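Local coordinates for protein fructuronate-tagaturonate epimerase UxaE (Cohnella laeviribosi, PDB 6ILA) that catalyses the epimerisation that interconverts fructuronate and tagaturonate, as a zinc-containing TIM-barrel isomerase, at residues Thr81-Phe86 with Gly174-Thr179; Phe308-Asp313 with Ile341-Asp346. All coordinates share one frame; numbering follows the deposited sequence.

Both contacts lie at the eight-stranded parallel barrel, in or beside the loops around its strands, but they sit at different levels of it, with centres about 23 Å apart. Contact 1 joins the chain leading toward the first barrel strand to the start of strand 177-181. Contact 2 joins the loops that follow strands 299-301 and 338-341, at the C-terminal end of the barrel, where TIM-barrel enzymes carry their active sites. H342 of contact 2 is a zinc ligand together with H160, and the nearest atom of its side chain is about 3 Å from the zinc ion. The two contacts still touch through the barrel interior: T179 CG2 packs 4.2 Å from H342 CE1.

Contact 1: Thr81-Phe86 with Gly174-Thr179; sequences TVPQAF and GFTMLT
In T176, chi1 of 70° sets OG1 between the backbone N and the carbonyl carbon and turns CG2 anti to that carbon, so that both branches of the side chain meet 81-86. This is the entry to the fourth strand of a TIM barrel: 177-181 begins one residue later, between strands 156-161 and 266-270, while 81-86 runs past on its way to the first barrel strand. The methyl CG2 is the apolar branch. T176 CG2 lies 3.3 Å from P83 CB and 3.5 Å from Q84 N, and T176 accordingly has far more surface buried here than any other residue of the pair. P83 also sets CG 4.0 Å from G174 O, so one proline ring packs on both the methyl and the turn. That turn is a Schellman motif ending helix 164-172: G174, with phi 78°, is its C-prime residue, and F175 N and G174 N bond back to A170 O and L171 O. The polar branch has two weak hydrogen bonds, one of them between T176 OG1 and A156 N of the adjoining strand. In the other, toward 81-86, T176 OG1 donates to Q84 O at 3.5 Å.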
loop_
_atom_site.group_PDB
_atom_site.type_symbol
_atom_site.label_atom_id
_atom_site.label_comp_id
_atom_site.label_asym_id
_atom_site.label_seq_id
_atom_site.Cartn_x
_atom_site.Cartn_y
_atom_site.Cartn_z
ATOM N N THR A 81 14.561 6.298 -10.984
ATOM C CA THR A 81 13.170 6.714 -11.019
ATOM C C THR A 81 12.245 5.588 -11.442
ATOM O O THR A 81 11.029 5.702 -11.272
ATOM C CB THR A 81 13.002 7.881 -11.979
ATOM O OG1 THR A 81 13.271 7.436 -13.308
ATOM C CG2 THR A 81 13.961 8.967 -11.644
ATOM N N VAL A 82 12.788 4.518 -12.003
ATOM C CA VAL A 82 11.978 3.408 -12.484
ATOM C C VAL A 82 11.752 2.467 -11.316
ATOM O O VAL A 82 12.629 2.327 -10.455
ATOM C CB VAL A 82 12.656 2.708 -13.667
ATOM C CG1 VAL A 82 11.893 1.440 -14.079
ATOM C CG2 VAL A 82 12.768 3.693 -14.826
ATOM N N PRO A 83 10.584 1.849 -11.211
ATOM C CA PRO A 83 10.367 0.899 -10.124
ATOM C C PRO A 83 11.270 -0.305 -10.275
ATOM O O PRO A 83 11.847 -0.567 -11.332
ATOM C CB PRO A 83 8.894 0.515 -10.276
ATOM C CG PRO A 83 8.287 1.660 -10.971
ATOM C CD PRO A 83 9.335 2.150 -11.924
ATOM N N GLN A 84 11.370 -1.061 -9.199
ATOM C CA GLN A 84 12.296 -2.177 -9.188
ATOM C C GLN A 84 11.898 -3.126 -8.072
ATOM O O GLN A 84 11.437 -2.690 -7.017
ATOM C CB GLN A 84 13.732 -1.671 -9.020
ATOM C CG GLN A 84 14.620 -2.527 -8.145
ATOM C CD GLN A 84 15.848 -1.767 -7.659
ATOM O OE1 GLN A 84 15.927 -0.540 -7.801
ATOM N NE2 GLN A 84 16.826 -2.497 -7.114
ATOM N N ALA A 85 12.046 -4.416 -8.326
ATOM C CA ALA A 85 11.723 -5.428 -7.335
ATOM C C ALA A 85 12.906 -5.654 -6.392
ATOM O O ALA A 85 14.050 -5.301 -6.690
ATOM C CB ALA A 85 11.326 -6.730 -8.028
ATOM N N PHE A 86 12.623 -6.261 -5.248
ATOM C CA PHE A 86 13.634 -6.402 -4.216
ATOM C C PHE A 86 13.862 -7.830 -3.766
ATOM O O PHE A 86 14.952 -8.135 -3.292
ATOM C CB PHE A 86 13.254 -5.545 -3.008
ATOM C CG PHE A 86 13.029 -4.103 -3.347
ATOM C CD1 PHE A 86 11.769 -3.651 -3.712
ATOM C CD2 PHE A 86 14.074 -3.200 -3.307
ATOM C CE1 PHE A 86 11.555 -2.322 -4.013
ATOM C CE2 PHE A 86 13.865 -1.864 -3.613
ATOM C CZ PHE A 86 12.601 -1.428 -3.966
ATOM N N GLY A 174 4.280 -1.314 -15.833
ATOM C CA GLY A 174 5.524 -1.533 -15.128
ATOM C C GLY A 174 5.423 -1.618 -13.624
ATOM O O GLY A 174 6.350 -1.207 -12.931
ATOM N N PHE A 175 4.332 -2.149 -13.086
ATOM C CA PHE A 175 4.319 -2.429 -11.659
ATOM C C PHE A 175 5.239 -3.598 -11.376
ATOM O O PHE A 175 5.183 -4.619 -12.066
ATOM C CB PHE A 175 2.906 -2.703 -11.176
ATOM C CG PHE A 175 2.141 -1.450 -10.940
ATOM C CD1 PHE A 175 1.513 -0.810 -11.990
ATOM C CD2 PHE A 175 2.127 -0.862 -9.690
ATOM C CE1 PHE A 175 0.839 0.375 -11.784
ATOM C CE2 PHE A 175 1.460 0.321 -9.468
ATOM C CZ PHE A 175 0.816 0.948 -10.520
ATOM N N THR A 176 6.125 -3.429 -10.405
ATOM C CA THR A 176 7.112 -4.455 -10.106
ATOM C C THR A 176 6.654 -5.408 -9.024
ATOM O O THR A 176 7.324 -6.409 -8.775
ATOM C CB THR A 176 8.435 -3.816 -9.712
ATOM O OG1 THR A 176 8.303 -3.187 -8.432
ATOM C CG2 THR A 176 8.790 -2.792 -10.732
ATOM N N MET A 177 5.516 -5.142 -8.407
ATOM C CA MET A 177 4.948 -6.044 -7.423
ATOM C C MET A 177 3.456 -6.177 -7.693
ATOM O O MET A 177 2.791 -5.185 -8.003
ATOM C CB MET A 177 5.217 -5.531 -6.001
ATOM C CG MET A 177 4.574 -6.367 -4.904
ATOM S SD MET A 177 4.805 -5.687 -3.243
ATOM C CE MET A 177 3.342 -6.307 -2.408
ATOM N N LEU A 178 2.930 -7.402 -7.588
ATOM C CA LEU A 178 1.508 -7.658 -7.820
ATOM C C LEU A 178 0.926 -8.454 -6.667
ATOM O O LEU A 178 1.527 -9.422 -6.201
ATOM C CB LEU A 178 1.271 -8.377 -9.150
ATOM C CG LEU A 178 1.666 -7.418 -10.283
ATOM C CD1 LEU A 178 2.227 -8.147 -11.491
ATOM C CD2 LEU A 178 0.535 -6.492 -10.666
ATOM N N THR A 179 -0.227 -8.011 -6.196
ATOM C CA THR A 179 -0.896 -8.525 -5.010
ATOM C C THR A 179 -2.190 -9.152 -5.498
ATOM O O THR A 179 -3.163 -8.454 -5.792
ATOM C CB THR A 179 -1.158 -7.410 -4.010
ATOM O OG1 THR A 179 0.071 -7.024 -3.390
ATOM C CG2 THR A 179 -2.185 -7.838 -2.953
#

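Contact 2: Phe308-Asp313 with Ile341-Asp346; sequences FQKGID and IHSGAD. With PO4 (phosphate ion), chain E.
D346, S343 and F308 have the most surface buried where 308-313 meets 341-346, two loops at the C-terminal end of the TIM barrel. The carboxylate of D346 comes up to the backbone of G311, with OD2 3.3 Å from G311 CA; chi1 of -38° keeps CG beside the backbone N. Its OD1 forms a salt bridge with R434 of helix 431-439, and R434 NE also bonds to G311 O, so one guanidinium ties both loops together. An alanine in place of D346 would probably leave R434 without its carboxylate mate and free the guanidinium to shift off G311 O.

S343, next to the zinc ligand H342, adopts a left-handed backbone conformation (phi 55°) and packs CB 3.8 Å from F308 CB. S343 O lies at the edge of the F308 ring, near its plane, while F308 CE2 makes an apolar contact of 4.2 Å with I341 CG2.

A345 N donates to phosphate O4 at 3.2 Å, with an N-H...O angle of 135°. The ion, probably from the crystallisation liquor, also bonds A367 N, G368 N, T369 N and H438 NE2, consistent with the standard phosphate-binding position of TIM barrels. K347 NZ bonds the carbonyl oxygens of Q309, I312, S343 and A345, more acceptors than three N-H groups can each meet straight; its charge probably offsets the oxygens gathered between the loops.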
loop_
_atom_site.group_PDB
_atom_site.type_symbol
_atom_site.label_atom_id
_atom_site.label_comp_id
_atom_site.label_asym_id
_atom_site.label_seq_id
_atom_site.Cartn_x
_atom_site.Cartn_y
_atom_site.Cartn_z
ATOM N N PHE A 308 -7.945 -6.666 12.075
ATOM C CA PHE A 308 -7.116 -5.565 11.619
ATOM C C PHE A 308 -8.040 -4.583 10.906
ATOM O O PHE A 308 -8.246 -4.671 9.694
ATOM C CB PHE A 308 -6.026 -6.054 10.688
ATOM C CG PHE A 308 -4.891 -6.721 11.377
ATOM C CD1 PHE A 308 -5.068 -7.933 12.007
ATOM C CD2 PHE A 308 -3.631 -6.147 11.381
ATOM C CE1 PHE A 308 -4.025 -8.566 12.639
ATOM C CE2 PHE A 308 -2.576 -6.771 12.026
ATOM C CZ PHE A 308 -2.784 -7.992 12.645
ATOM N N GLN A 309 -8.583 -3.639 11.656
ATOM C CA GLN A 309 -9.432 -2.641 11.037
ATOM C C GLN A 309 -8.608 -1.459 10.550
ATOM O O GLN A 309 -7.450 -1.277 10.929
ATOM C CB GLN A 309 -10.483 -2.171 12.015
ATOM C CG GLN A 309 -11.174 -3.294 12.659
ATOM C CD GLN A 309 -12.615 -2.987 12.860
ATOM O OE1 GLN A 309 -13.107 -1.988 12.365
ATOM N NE2 GLN A 309 -13.307 -3.832 13.607
ATOM N N LYS A 310 -9.230 -0.646 9.703
ATOM C CA LYS A 310 -8.548 0.517 9.158
ATOM C C LYS A 310 -8.394 1.593 10.217
ATOM O O LYS A 310 -9.373 1.995 10.852
ATOM C CB LYS A 310 -9.324 1.077 7.977
ATOM C CG LYS A 310 -9.045 0.362 6.700
ATOM C CD LYS A 310 -7.593 0.438 6.360
ATOM C CE LYS A 310 -7.394 0.248 4.861
ATOM N NZ LYS A 310 -6.554 1.318 4.182
ATOM N N GLY A 311 -7.164 2.064 10.396
ATOM C CA GLY A 311 -6.898 3.266 11.154
ATOM C C GLY A 311 -6.719 3.072 12.637
ATOM O O GLY A 311 -6.430 4.046 13.343
ATOM N N ILE A 312 -6.872 1.851 13.137
ATOM C CA ILE A 312 -6.860 1.577 14.565
ATOM C C ILE A 312 -5.946 0.398 14.815
ATOM O O ILE A 312 -5.514 -0.287 13.892
ATOM C CB ILE A 312 -8.267 1.287 15.126
ATOM C CG1 ILE A 312 -8.889 0.073 14.428
ATOM C CG2 ILE A 312 -9.162 2.531 15.007
ATOM C CD1 ILE A 312 -10.124 -0.443 15.124
ATOM N N ASP A 313 -5.670 0.169 16.094
ATOM C CA ASP A 313 -4.776 -0.868 16.570
ATOM C C ASP A 313 -5.527 -2.187 16.706
ATOM O O ASP A 313 -6.757 -2.249 16.614
ATOM C CB ASP A 313 -4.158 -0.454 17.908
ATOM C CG ASP A 313 -2.915 -1.264 18.281
ATOM O OD1 ASP A 313 -2.448 -2.097 17.483
ATOM O OD2 ASP A 313 -2.393 -1.051 19.393
ATOM N N ILE A 341 1.825 -7.777 6.095
ATOM C CA ILE A 341 0.819 -7.273 7.024
ATOM C C ILE A 341 0.002 -6.203 6.317
ATOM O O ILE A 341 0.473 -5.088 6.070
ATOM C CB ILE A 341 1.429 -6.731 8.317
ATOM C CG1 ILE A 341 1.897 -7.880 9.204
ATOM C CG2 ILE A 341 0.370 -6.070 9.093
ATOM C CD1 ILE A 341 3.147 -8.563 8.737
ATOM N N HIS A 342 -1.232 -6.553 6.007
ATOM C CA HIS A 342 -2.194 -5.604 5.499
ATOM C C HIS A 342 -2.874 -4.890 6.651
ATOM O O HIS A 342 -2.859 -5.352 7.793
ATOM C CB HIS A 342 -3.204 -6.319 4.621
ATOM C CG HIS A 342 -2.634 -6.744 3.312
ATOM N ND1 HIS A 342 -3.264 -6.507 2.113
ATOM C CD2 HIS A 342 -1.470 -7.362 3.008
ATOM C CE1 HIS A 342 -2.518 -6.970 1.126
ATOM N NE2 HIS A 342 -1.428 -7.503 1.643
ATOM N N SER A 343 -3.461 -3.736 6.340
ATOM C CA SER A 343 -4.090 -2.864 7.326
ATOM C C SER A 343 -3.133 -2.502 8.448
ATOM O O SER A 343 -3.563 -2.123 9.548
ATOM C CB SER A 343 -5.363 -3.499 7.886
ATOM O OG SER A 343 -6.437 -3.318 6.980
ATOM N N GLY A 344 -1.832 -2.578 8.153
ATOM C CA GLY A 344 -0.821 -2.539 9.193
ATOM C C GLY A 344 -0.680 -1.207 9.902
ATOM O O GLY A 344 -0.249 -1.169 11.057
ATOM N N ALA A 345 -1.017 -0.106 9.241
ATOM C CA ALA A 345 -0.839 1.181 9.887
ATOM C C ALA A 345 -1.600 1.209 11.196
ATOM O O ALA A 345 -2.748 0.780 11.263
ATOM C CB ALA A 345 -1.322 2.314 8.988
ATOM N N ASP A 346 -0.949 1.706 12.240
ATOM C CA ASP A 346 -1.540 1.958 13.550
ATOM C C ASP A 346 -1.734 0.685 14.348
ATOM O O ASP A 346 -2.363 0.712 15.405
ATOM C CB ASP A 346 -2.877 2.709 13.432
ATOM C CG ASP A 346 -2.857 3.758 12.333
ATOM O OD1 ASP A 346 -2.078 4.731 12.456
ATOM O OD2 ASP A 346 -3.590 3.579 11.328
HETATM P P PO4 E . -3.824 1.975 6.432
HETATM O O1 PO4 E . -4.808 2.705 7.294
HETATM O O2 PO4 E . -4.472 1.616 5.129
HETATM O O3 PO4 E . -2.679 2.916 6.133
HETATM O O4 PO4 E . -3.365 0.717 7.156
#